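Glycerol Dehydrogenase (Unidentified, PDB 5XN8) probably catalyses the NAD-dependent oxidation of glycerol to dihydroxyacetone, using a divalent metal ion held in its active site. Local coordinates at residues A[116-121]-A[163-168]; A[170-175]-A[239-244]. All coordinates share one frame; numbering follows the deposited sequence.

Contact 1: A[116-121]-A[163-168]; sequences TIASTD and RLLVSG
L164 meets both I117 and S119 as the loop 116-121 passes along helix 162-185. CG2 of I117 rests on CB of L164 at 3.5 Å. The tips also touch, with CD1 of I117 3.6 Å from CD1 of L164. The two side chains cross obliquely. With CG1 beside the backbone N (chi1 -69°), CG2 is the branch that meets CB of L164, and CD1 extends to the leucine tip. S119 packs differently: its CB sits 3.2 Å from the carbonyl O of L164. That oxygen also accepts the helical bond from the N of G168. The loop follows strand 111-115 of the parallel sheet that in this family binds the nucleotide, and leads toward the metal site. T116 and S119 are likely NAD-binding residues, as in a close relative. Further along, G168 brings its bare CA against the loop backbone. The CA makes CH...O contacts with A118 O at 3.6 Å and with S119 O at 3.3 Å. No direct hydrogen bond joins the two segments. Water 1 bridges them instead, donating to S119 O at 2.6 Å and hydrogen-bonded to OG of S167 at 2.8 Å. The ND2 of N237, on helix 228-247, hydrogen-bonds to A118 O. CB of A118 lies 4.0 Å from CD1 of L165.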
loop_
_atom_site.group_PDB
_atom_site.type_symbol
_atom_site.label_atom_id
_atom_site.label_comp_id
_atom_site.label_asym_id
_atom_site.label_seq_id
_atom_site.Cartn_x
_atom_site.Cartn_y
_atom_site.Cartn_z
ATOM N N THR A 116 0.027 29.329 -34.633
ATOM C CA THR A 116 -0.907 28.469 -35.353
ATOM C C THR A 116 -0.523 26.975 -35.257
ATOM O O THR A 116 -1.263 26.111 -35.735
ATOM C CB THR A 116 -0.970 28.883 -36.833
ATOM O OG1 THR A 116 0.344 28.816 -37.404
ATOM C CG2 THR A 116 -1.498 30.303 -36.956
ATOM N N ILE A 117 0.632 26.685 -34.644
ATOM C CA ILE A 117 1.121 25.320 -34.417
ATOM C C ILE A 117 1.678 25.235 -32.994
ATOM O O ILE A 117 2.203 26.221 -32.489
ATOM C CB ILE A 117 2.206 24.965 -35.470
ATOM C CG1 ILE A 117 1.582 24.822 -36.868
ATOM C CG2 ILE A 117 2.925 23.684 -35.105
ATOM C CD1 ILE A 117 2.568 24.886 -38.021
ATOM N N ALA A 118 1.564 24.068 -32.355
ATOM C CA ALA A 118 2.014 23.865 -30.957
ATOM C C ALA A 118 3.232 22.947 -30.895
ATOM O O ALA A 118 3.192 21.878 -30.282
ATOM C CB ALA A 118 0.880 23.289 -30.117
ATOM N N SER A 119 4.313 23.376 -31.537
ATOM C CA SER A 119 5.491 22.520 -31.780
ATOM C C SER A 119 6.751 22.874 -30.987
ATOM O O SER A 119 7.725 22.123 -31.024
ATOM C CB SER A 119 5.819 22.532 -33.271
ATOM O OG SER A 119 6.088 23.851 -33.712
ATOM N N THR A 120 6.738 24.017 -30.299
ATOM C CA THR A 120 7.835 24.464 -29.449
ATOM C C THR A 120 7.266 25.189 -28.236
ATOM O O THR A 120 6.069 25.495 -28.195
ATOM C CB THR A 120 8.815 25.407 -30.192
ATOM O OG1 THR A 120 9.880 25.768 -29.311
ATOM C CG2 THR A 120 8.103 26.657 -30.764
ATOM N N ASP A 121 8.133 25.451 -27.257
ATOM C CA ASP A 121 7.783 26.221 -26.056
ATOM C C ASP A 121 8.366 27.646 -26.093
ATOM O O ASP A 121 8.358 28.358 -25.081
ATOM C CB ASP A 121 8.190 25.457 -24.781
ATOM C CG ASP A 121 9.685 25.153 -24.700
ATOM O OD1 ASP A 121 10.437 25.492 -25.643
ATOM O OD2 ASP A 121 10.095 24.556 -23.665
ATOM N N ARG A 163 2.511 15.582 -36.814
ATOM C CA ARG A 163 3.957 15.562 -36.541
ATOM C C ARG A 163 4.460 16.778 -35.757
ATOM O O ARG A 163 5.361 16.654 -34.915
ATOM C CB ARG A 163 4.747 15.434 -37.855
ATOM C CG ARG A 163 6.218 15.077 -37.675
ATOM C CD ARG A 163 7.021 15.229 -38.964
ATOM N NE ARG A 163 8.446 15.342 -38.657
ATOM C CZ ARG A 163 9.421 15.554 -39.537
ATOM N NH1 ARG A 163 9.157 15.677 -40.841
ATOM N NH2 ARG A 163 10.680 15.642 -39.102
ATOM N N LEU A 164 3.898 17.948 -36.041
ATOM C CA LEU A 164 4.281 19.176 -35.344
ATOM C C LEU A 164 3.872 19.166 -33.865
ATOM O O LEU A 164 4.657 19.554 -33.005
ATOM C CB LEU A 164 3.717 20.399 -36.067
ATOM C CG LEU A 164 4.363 20.650 -37.438
ATOM C CD1 LEU A 164 3.417 21.405 -38.367
ATOM C CD2 LEU A 164 5.690 21.388 -37.289
ATOM N N LEU A 165 2.661 18.707 -33.575
ATOM C CA LEU A 165 2.204 18.553 -32.184
ATOM C C LEU A 165 3.042 17.526 -31.407
ATOM O O LEU A 165 3.312 17.719 -30.216
ATOM C CB LEU A 165 0.735 18.134 -32.147
ATOM C CG LEU A 165 0.119 18.030 -30.748
ATOM C CD1 LEU A 165 -0.128 19.410 -30.150
ATOM C CD2 LEU A 165 -1.161 17.222 -30.788
ATOM N N VAL A 166 3.429 16.444 -32.080
ATOM C CA VAL A 166 4.307 15.417 -31.499
ATOM C C VAL A 166 5.706 15.966 -31.226
ATOM O O VAL A 166 6.290 15.669 -30.182
ATOM C CB VAL A 166 4.383 14.146 -32.389
ATOM C CG1 VAL A 166 5.447 13.167 -31.898
ATOM C CG2 VAL A 166 3.028 13.465 -32.435
ATOM N N SER A 167 6.246 16.755 -32.149
ATOM C CA SER A 167 7.529 17.428 -31.906
ATOM C C SER A 167 7.437 18.373 -30.717
ATOM O O SER A 167 8.389 18.498 -29.946
ATOM C CB SER A 167 8.002 18.182 -33.145
ATOM O OG SER A 167 9.351 18.591 -32.988
ATOM N N GLY A 168 6.281 19.025 -30.557
ATOM C CA GLY A 168 6.011 19.860 -29.387
ATOM C C GLY A 168 6.033 19.111 -28.074
ATOM O O GLY A 168 6.493 19.652 -27.063
HETATM O O HOH W 1 9.707 21.354 -32.604
#

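Contact 2: A[170-175]-A[239-244]; sequences GDALST and YLSGIG. With ZN (zinc ion), chain E.
Beside the metal site of this iron-containing alcohol dehydrogenase, T175 and S241 meet hydroxyl to hydroxyl in a buried contact between two helices. OG1 of T175 lies 2.7 Å from OG of S241, a hydrogen bond between the two hydroxyls. OG of S241 is anti to its own backbone N, at chi1 -176°, and points across to the other helix. There it also lies 3.5 Å from CA of A172. The same OG is also hydrogen-bonded to OD2 of D121, its strongest polar partner and a likely glycerol-binding residue. The methyl of T175 faces the next turn of helix 228-247. CG2 stands 3.6 Å from CA of G244, where no side chain intervenes. Helices 162-185 and 228-247 belong to the helical part of the fold that holds the metal. Their short segments approach to 9.1 Å between axes and cross at 50°. One turn before T175, D171 binds the zinc ion through OD1 at 2.1 Å. H254, H271 and water 2 bind the same ion. The other carboxylate oxygen, OD2, is 3.0 Å from the zinc and accepts a hydrogen bond from the N of D121, which would steady the group. CB of A172 also lies 4.0 Å from CB of S241.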
loop_
_atom_site.group_PDB
_atom_site.type_symbol
_atom_site.label_atom_id
_atom_site.label_comp_id
_atom_site.label_asym_id
_atom_site.label_seq_id
_atom_site.Cartn_x
_atom_site.Cartn_y
_atom_site.Cartn_z
ATOM N N GLY A 170 7.801 16.361 -27.637
ATOM C CA GLY A 170 9.218 16.032 -27.497
ATOM C C GLY A 170 10.025 17.143 -26.863
ATOM O O GLY A 170 10.929 16.876 -26.084
ATOM N N ASP A 171 9.703 18.388 -27.212
ATOM C CA ASP A 171 10.349 19.576 -26.631
ATOM C C ASP A 171 9.938 19.754 -25.175
ATOM O O ASP A 171 10.740 20.182 -24.335
ATOM C CB ASP A 171 9.964 20.821 -27.454
ATOM C CG ASP A 171 10.842 22.038 -27.176
ATOM O OD1 ASP A 171 12.043 21.916 -26.863
ATOM O OD2 ASP A 171 10.321 23.162 -27.316
ATOM N N ALA A 172 8.689 19.412 -24.886
ATOM C CA ALA A 172 8.105 19.568 -23.556
ATOM C C ALA A 172 8.535 18.476 -22.580
ATOM O O ALA A 172 8.687 18.743 -21.381
ATOM C CB ALA A 172 6.586 19.607 -23.668
ATOM N N LEU A 173 8.719 17.259 -23.089
ATOM C CA LEU A 173 9.224 16.110 -22.312
ATOM C C LEU A 173 10.564 16.380 -21.625
ATOM O O LEU A 173 10.831 15.843 -20.555
ATOM C CB LEU A 173 9.358 14.882 -23.238
ATOM C CG LEU A 173 9.951 13.564 -22.720
ATOM C CD1 LEU A 173 8.896 12.643 -22.141
ATOM C CD2 LEU A 173 10.694 12.852 -23.833
ATOM N N SER A 174 11.402 17.210 -22.233
ATOM C CA SER A 174 12.690 17.590 -21.645
ATOM C C SER A 174 12.614 18.547 -20.463
ATOM O O SER A 174 13.608 18.735 -19.769
ATOM C CB SER A 174 13.533 18.296 -22.693
ATOM O OG SER A 174 13.039 19.614 -22.900
ATOM N N THR A 175 11.473 19.194 -20.262
ATOM C CA THR A 175 11.406 20.352 -19.365
ATOM C C THR A 175 11.616 19.979 -17.917
ATOM O O THR A 175 12.434 20.603 -17.239
ATOM C CB THR A 175 10.078 21.110 -19.554
ATOM O OG1 THR A 175 9.971 21.503 -20.922
ATOM C CG2 THR A 175 10.022 22.342 -18.685
ATOM N N TYR A 239 2.564 26.802 -22.288
ATOM C CA TYR A 239 2.702 27.546 -21.032
ATOM C C TYR A 239 3.552 26.795 -20.006
ATOM O O TYR A 239 4.465 27.381 -19.428
ATOM C CB TYR A 239 1.329 27.939 -20.439
ATOM C CG TYR A 239 1.464 28.991 -19.358
ATOM C CD1 TYR A 239 1.745 28.633 -18.045
ATOM C CD2 TYR A 239 1.369 30.345 -19.658
ATOM C CE1 TYR A 239 1.896 29.603 -17.048
ATOM C CE2 TYR A 239 1.528 31.316 -18.678
ATOM C CZ TYR A 239 1.788 30.948 -17.379
ATOM O OH TYR A 239 1.941 31.924 -16.424
ATOM N N LEU A 240 3.266 25.514 -19.778
ATOM C CA LEU A 240 3.965 24.751 -18.735
ATOM C C LEU A 240 5.434 24.520 -19.081
ATOM O O LEU A 240 6.306 24.593 -18.199
ATOM C CB LEU A 240 3.288 23.397 -18.475
ATOM C CG LEU A 240 1.798 23.363 -18.124
ATOM C CD1 LEU A 240 1.376 21.958 -17.723
ATOM C CD2 LEU A 240 1.493 24.342 -16.989
ATOM N N SER A 241 5.704 24.211 -20.344
ATOM C CA SER A 241 7.071 23.975 -20.794
ATOM C C SER A 241 7.836 25.292 -20.904
ATOM O O SER A 241 9.017 25.351 -20.565
ATOM C CB SER A 241 7.078 23.221 -22.133
ATOM O OG SER A 241 8.402 22.905 -22.550
ATOM N N GLY A 242 7.147 26.339 -21.363
ATOM C CA GLY A 242 7.716 27.679 -21.500
ATOM C C GLY A 242 8.182 28.344 -20.219
ATOM O O GLY A 242 9.296 28.877 -20.165
ATOM N N ILE A 243 7.327 28.332 -19.197
ATOM C CA ILE A 243 7.709 28.818 -17.852
ATOM C C ILE A 243 8.787 27.891 -17.297
ATOM O O ILE A 243 9.748 28.345 -16.686
ATOM C CB ILE A 243 6.506 28.867 -16.867
ATOM C CG1 ILE A 243 5.401 29.827 -17.331
ATOM C CG2 ILE A 243 6.961 29.243 -15.458
ATOM C CD1 ILE A 243 5.797 31.276 -17.450
ATOM N N GLY A 244 8.617 26.589 -17.520
ATOM C CA GLY A 244 9.578 25.578 -17.096
ATOM C C GLY A 244 11.011 25.785 -17.545
ATOM O O GLY A 244 11.912 25.720 -16.725
HETATM ZN ZN ZN E . 13.318 23.559 -26.983
HETATM O O HOH W 2 14.644 25.239 -26.967
#

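The chain first runs through most of the parallel sheet and leaves strand 111-115 into the loop 116-121. Contact 1 closes on that loop after 41 residues, which include the antiparallel strands 127-131 and 137-142, strand 149-153 and helix 154-158. Contact 2 then opens on the same helix, 162-185, and closes 63 residues later on helix 228-247, after helix 197-223. The two contacts are in series and neither nest nor cross. Their centres lie 11 Å apart. Contact 1 ties the sheet to helix 162-185, and contact 2 ties that helix to 228-247. The loop end at D121 reaches both helices of contact 2, bringing the probable NAD-binding loop up to the zinc site.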